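Local coordinates for protein phosphoglycerate dehydrogenase (Lactobacillus plantarum, PDB 3EVT) that probably catalyses the NAD-dependent oxidation of 3-phosphoglycerate to 3-phosphohydroxypyruvate, the first step of serine biosynthesis from that glycolytic intermediate, at residues Q66-G71 with A286-I291; I164-T169 with T183-A188. All blocks are in the same frame, centred on the assembly; numbering follows the deposited sequence.

Interaction 1 of 2, residues Q66-G71 with A286-I291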
loop_
_atom_site.group_PDB
_atom_site.type_symbol
_atom_site.label_atom_id
_atom_site.label_comp_id
_atom_site.label_asym_id
_atom_site.label_seq_id
_atom_site.Cartn_x
_atom_site.Cartn_y
_atom_site.Cartn_z
ATOM N N GLN A 66 15.319 -15.730 14.694
ATOM C CA GLN A 66 14.527 -15.711 13.478
ATOM C C GLN A 66 14.587 -17.094 12.839
ATOM O O GLN A 66 15.634 -17.462 12.313
ATOM C CB GLN A 66 15.095 -14.692 12.459
ATOM C CG GLN A 66 14.410 -14.759 11.099
ATOM C CD GLN A 66 13.061 -14.043 11.049
ATOM O OE1 GLN A 66 12.971 -12.839 11.397
ATOM N NE2 GLN A 66 11.987 -14.770 10.614
ATOM N N VAL A 67 13.477 -17.837 12.820
ATOM C CA VAL A 67 13.455 -19.116 12.085
ATOM C C VAL A 67 13.075 -18.898 10.615
ATOM O O VAL A 67 12.380 -17.925 10.293
ATOM C CB VAL A 67 12.608 -20.199 12.820
ATOM C CG1 VAL A 67 13.277 -20.492 14.128
ATOM C CG2 VAL A 67 11.192 -19.698 13.147
ATOM N N ILE A 68 13.580 -19.750 9.720
ATOM C CA ILE A 68 13.400 -19.518 8.296
ATOM C C ILE A 68 12.423 -20.482 7.674
ATOM O O ILE A 68 12.559 -20.834 6.519
ATOM C CB ILE A 68 14.714 -19.548 7.526
ATOM C CG1 ILE A 68 15.636 -20.629 8.111
ATOM C CG2 ILE A 68 15.410 -18.169 7.587
ATOM C CD1 ILE A 68 15.706 -21.949 7.288
ATOM N N SER A 69 11.414 -20.874 8.441
ATOM C CA SER A 69 10.267 -21.562 7.890
ATOM C C SER A 69 9.101 -21.273 8.829
ATOM O O SER A 69 9.338 -20.862 9.955
ATOM C CB SER A 69 10.581 -23.052 7.796
ATOM O OG SER A 69 11.361 -23.441 8.918
ATOM N N ALA A 70 7.861 -21.433 8.362
ATOM C CA ALA A 70 6.676 -21.018 9.115
ATOM C C ALA A 70 6.513 -21.816 10.416
ATOM O O ALA A 70 5.842 -21.358 11.363
ATOM C CB ALA A 70 5.418 -21.165 8.276
ATOM N N GLY A 71 7.092 -23.021 10.453
ATOM C CA GLY A 71 6.848 -23.955 11.567
ATOM C C GLY A 71 7.698 -23.664 12.786
ATOM O O GLY A 71 8.929 -23.625 12.689
ATOM N N ALA A 286 15.874 -15.575 -1.448
ATOM C CA ALA A 286 15.561 -14.188 -1.756
ATOM C C ALA A 286 14.352 -13.596 -1.028
ATOM O O ALA A 286 14.089 -12.400 -1.145
ATOM C CB ALA A 286 15.350 -14.014 -3.280
ATOM N N THR A 287 13.563 -14.417 -0.351
ATOM C CA THR A 287 12.306 -13.914 0.195
ATOM C C THR A 287 12.410 -13.929 1.694
ATOM O O THR A 287 11.829 -13.107 2.403
ATOM C CB THR A 287 11.084 -14.806 -0.210
ATOM O OG1 THR A 287 11.346 -16.187 0.085
ATOM C CG2 THR A 287 10.733 -14.631 -1.679
ATOM N N VAL A 288 13.155 -14.903 2.172
ATOM C CA VAL A 288 13.312 -15.063 3.578
ATOM C C VAL A 288 14.293 -14.006 4.183
ATOM O O VAL A 288 14.077 -13.516 5.286
ATOM C CB VAL A 288 13.814 -16.458 3.844
ATOM C CG1 VAL A 288 14.298 -16.559 5.267
ATOM C CG2 VAL A 288 12.679 -17.460 3.536
ATOM N N PHE A 289 15.343 -13.651 3.451
ATOM C CA PHE A 289 16.352 -12.735 3.997
ATOM C C PHE A 289 15.824 -11.336 4.346
ATOM O O PHE A 289 16.122 -10.838 5.430
ATOM C CB PHE A 289 17.589 -12.613 3.102
ATOM C CG PHE A 289 18.652 -11.698 3.689
ATOM C CD1 PHE A 289 19.435 -12.121 4.770
ATOM C CD2 PHE A 289 18.832 -10.407 3.197
ATOM C CE1 PHE A 289 20.424 -11.275 5.355
ATOM C CE2 PHE A 289 19.821 -9.529 3.782
ATOM C CZ PHE A 289 20.606 -9.965 4.862
ATOM N N PRO A 290 15.023 -10.701 3.446
ATOM C CA PRO A 290 14.442 -9.383 3.797
ATOM C C PRO A 290 13.601 -9.416 5.083
ATOM O O PRO A 290 13.522 -8.389 5.785
ATOM C CB PRO A 290 13.529 -9.078 2.615
ATOM C CG PRO A 290 14.119 -9.823 1.456
ATOM C CD PRO A 290 14.685 -11.102 2.063
ATOM N N ILE A 291 12.971 -10.567 5.373
ATOM C CA ILE A 291 12.239 -10.724 6.635
ATOM C C ILE A 291 13.172 -10.557 7.853
ATOM O O ILE A 291 12.916 -9.724 8.708
ATOM C CB ILE A 291 11.379 -12.026 6.726
ATOM C CG1 ILE A 291 10.245 -11.976 5.695
ATOM C CG2 ILE A 291 10.736 -12.165 8.134
ATOM C CD1 ILE A 291 9.501 -13.350 5.489
#

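Interaction 2 of 2, residues I164-T169 with T183-A188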
loop_
_atom_site.group_PDB
_atom_site.type_symbol
_atom_site.label_atom_id
_atom_site.label_comp_id
_atom_site.label_asym_id
_atom_site.label_seq_id
_atom_site.Cartn_x
_atom_site.Cartn_y
_atom_site.Cartn_z
ATOM N N ILE A 164 -14.551 -5.531 2.971
ATOM C CA ILE A 164 -15.568 -6.524 3.257
ATOM C C ILE A 164 -15.211 -7.825 2.582
ATOM O O ILE A 164 -14.833 -7.824 1.397
ATOM C CB ILE A 164 -16.914 -6.078 2.655
ATOM C CG1 ILE A 164 -17.237 -4.660 3.125
ATOM C CG2 ILE A 164 -18.026 -7.107 2.991
ATOM C CD1 ILE A 164 -18.657 -4.267 2.837
ATOM N N GLY A 165 -15.357 -8.919 3.326
ATOM C CA GLY A 165 -15.021 -10.266 2.832
ATOM C C GLY A 165 -16.191 -11.255 2.769
ATOM O O GLY A 165 -17.118 -11.182 3.552
ATOM N N VAL A 166 -16.170 -12.177 1.826
ATOM C CA VAL A 166 -17.284 -13.095 1.708
ATOM C C VAL A 166 -16.770 -14.482 2.038
ATOM O O VAL A 166 -15.781 -14.905 1.413
ATOM C CB VAL A 166 -17.887 -13.102 0.262
ATOM C CG1 VAL A 166 -19.163 -13.990 0.186
ATOM C CG2 VAL A 166 -18.157 -11.683 -0.233
ATOM N N ASN A 167 -17.409 -15.170 3.007
ATOM C CA ASN A 167 -17.076 -16.585 3.346
ATOM C C ASN A 167 -18.367 -17.439 3.545
ATOM O O ASN A 167 -19.482 -16.962 3.300
ATOM C CB ASN A 167 -16.092 -16.682 4.538
ATOM C CG ASN A 167 -16.615 -15.986 5.786
ATOM O OD1 ASN A 167 -17.821 -15.963 6.014
ATOM N ND2 ASN A 167 -15.717 -15.427 6.609
ATOM N N THR A 168 -18.250 -18.695 3.958
ATOM C CA THR A 168 -19.445 -19.551 3.914
ATOM C C THR A 168 -20.515 -19.049 4.831
ATOM O O THR A 168 -21.651 -18.885 4.407
ATOM C CB THR A 168 -19.166 -21.029 4.254
ATOM O OG1 THR A 168 -18.331 -21.090 5.409
ATOM C CG2 THR A 168 -18.475 -21.715 3.098
ATOM N N THR A 169 -20.147 -18.772 6.073
ATOM C CA THR A 169 -21.141 -18.477 7.085
ATOM C C THR A 169 -21.080 -17.047 7.619
ATOM O O THR A 169 -21.734 -16.729 8.606
ATOM C CB THR A 169 -21.038 -19.510 8.246
ATOM O OG1 THR A 169 -19.798 -19.343 8.962
ATOM C CG2 THR A 169 -21.076 -20.913 7.655
ATOM N N THR A 183 -24.686 -15.903 0.787
ATOM C CA THR A 183 -26.110 -15.736 0.510
ATOM C C THR A 183 -26.476 -14.316 0.836
ATOM O O THR A 183 -27.582 -13.864 0.524
ATOM C CB THR A 183 -26.984 -16.769 1.311
ATOM O OG1 THR A 183 -26.631 -16.747 2.706
ATOM C CG2 THR A 183 -26.714 -18.194 0.791
ATOM N N ALA A 184 -25.527 -13.601 1.436
ATOM C CA ALA A 184 -25.810 -12.262 2.014
ATOM C C ALA A 184 -25.034 -11.097 1.373
ATOM O O ALA A 184 -24.645 -10.155 2.067
ATOM C CB ALA A 184 -25.579 -12.300 3.570
ATOM N N THR A 185 -24.827 -11.144 0.058
ATOM C CA THR A 185 -23.868 -10.228 -0.619
ATOM C C THR A 185 -24.436 -9.066 -1.414
ATOM O O THR A 185 -23.667 -8.223 -1.920
ATOM C CB THR A 185 -22.903 -10.959 -1.636
ATOM O OG1 THR A 185 -23.659 -11.681 -2.619
ATOM C CG2 THR A 185 -21.963 -11.913 -0.927
ATOM N N ALA A 186 -25.762 -9.024 -1.566
ATOM C CA ALA A 186 -26.395 -7.999 -2.382
ATOM C C ALA A 186 -25.993 -6.582 -1.971
ATOM O O ALA A 186 -25.797 -5.737 -2.824
ATOM C CB ALA A 186 -27.902 -8.145 -2.381
ATOM N N ASP A 187 -25.910 -6.295 -0.677
ATOM C CA ASP A 187 -25.621 -4.922 -0.263
ATOM C C ASP A 187 -24.171 -4.505 -0.558
ATOM O O ASP A 187 -23.914 -3.391 -1.024
ATOM C CB ASP A 187 -25.932 -4.742 1.200
ATOM C CG ASP A 187 -27.428 -4.700 1.459
ATOM O OD1 ASP A 187 -28.149 -3.996 0.706
ATOM O OD2 ASP A 187 -27.878 -5.340 2.420
ATOM N N ALA A 188 -23.248 -5.413 -0.265
ATOM C CA ALA A 188 -21.830 -5.231 -0.490
ATOM C C ALA A 188 -21.543 -5.052 -1.958
ATOM O O ALA A 188 -20.763 -4.166 -2.342
ATOM C CB ALA A 188 -21.087 -6.401 0.046
#

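Interaction 1 of 2, residues Q66-G71 with A286-I291
Q66 and I291 meet through the carboxamide of the one and a single methyl of the other. I291 CG2 comes in obliquely to the amide plane, beyond the O and N and away from CG. It is 3.8 Å from Q66 NE2, and I291 CG2 is 4.0 Å from Q66 OE1. The two side chains cross at about a right angle. A turn further back on the same helix, V288 turns its CG1 methyl toward I68. These two also cross nearly at right angles, but the modelled separation of their methyls is too short to be trusted in detail. No hydrogen bond joins the two segments, and 167 Å² is buried between them. The contact belongs to the family's N-terminal, probably substrate-binding domain. Helix 284-302 returns there from the NAD-binding domain and packs by the loop that follows strand 64-66. In relatives this loop lines the substrate pocket, so 66-71 probably does so here. The Q66 amide is fixed from several directions. Its chain bends at chi2, 79°, which turns NE2 toward the carbonyl of V67. Q66 NE2 donates to V67 O at 3.2 Å, nearly straight at 166°. The acceptor lies in the plane of the amide, while the donor is tilted 25° from the carbonyl plane. Outside the segments, NE2 also bonds to N89 O, and OE1 accepts from N295 ND2 further along the same helix. A leucine here would probably leave N295 ND2 and the carbonyls of V67 and N89 without the amide they now bond to, and so cut the polar tie between loop and helix. Y45 of strand 41-45 packs against Q66, I68 and V288, and I93 of helix 93-110 packs against I291.

Interaction 2 of 2, residues I164-T169 with T183-A188
Beside V166, which packs on T185, the ND2 of N167 is gripped twice: by H171 O and by T145 OG1. T145 lies within what is probably the GxGxxG dinucleotide-binding turn, so N167 ties the end of strand 162-167 to that turn. N167 itself does not touch 183-188. The contact proper is apolar and has two points. At the first, T185 CG2 faces the fork of V166. It is 3.7 Å from V166 CG1, and T185 CG2 is 3.9 Å from V166 CG2, so both branches of the valine share the one methyl. The valine's CG1 stands opposite its own backbone nitrogen, chi1 -175°, which turns both methyls to the threonine. T185 has its CG2 directed away from its own carbonyl carbon, and it is this apolar branch, not the hydroxyl, that makes the contact. The two side chains cross at about a right angle. At the second point I164 reaches out in an extended form, chi2 -167°, and lays its end methyl near A188. The gap from I164 CD1 to A188 CB is 4.3 Å, a looser approach than at V166. I164 and V166 are two apart on the strand, so both point to the same face of the sheet. No hydrogen bond crosses between the segments, and 146 Å² is buried. V180 of the edge strand 178-181 and Y143 of strand 139-143 each touch both V166 and T185. After strand 178-181 the chain crosses this face through helix 186-191 to strand 194-197, beyond strand 139-143. This is the crossover between the two halves of a Rossmann fold, as in the NAD-binding domain of the D-2-hydroxyacid dehydrogenases.

Interactions 1 and 2 lie in different domains, on opposite sides of the chain's centre. Their centres are 34 Å apart and their nearest atoms about 22 Å apart, so they do not touch. The segments of interaction 2 both fall between those of interaction 1 in sequence. This follows the family's build: the chain leaves the first domain, forms the NAD-binding domain, then returns. In this family the active site lies in the cleft between the two domains. The loop of interaction 1 probably borders it from the substrate side. Interaction 2 lies near one edge of the nucleotide-binding sheet, by the strand next to the outermost, probably nearer the adenosine end of the cofactor site.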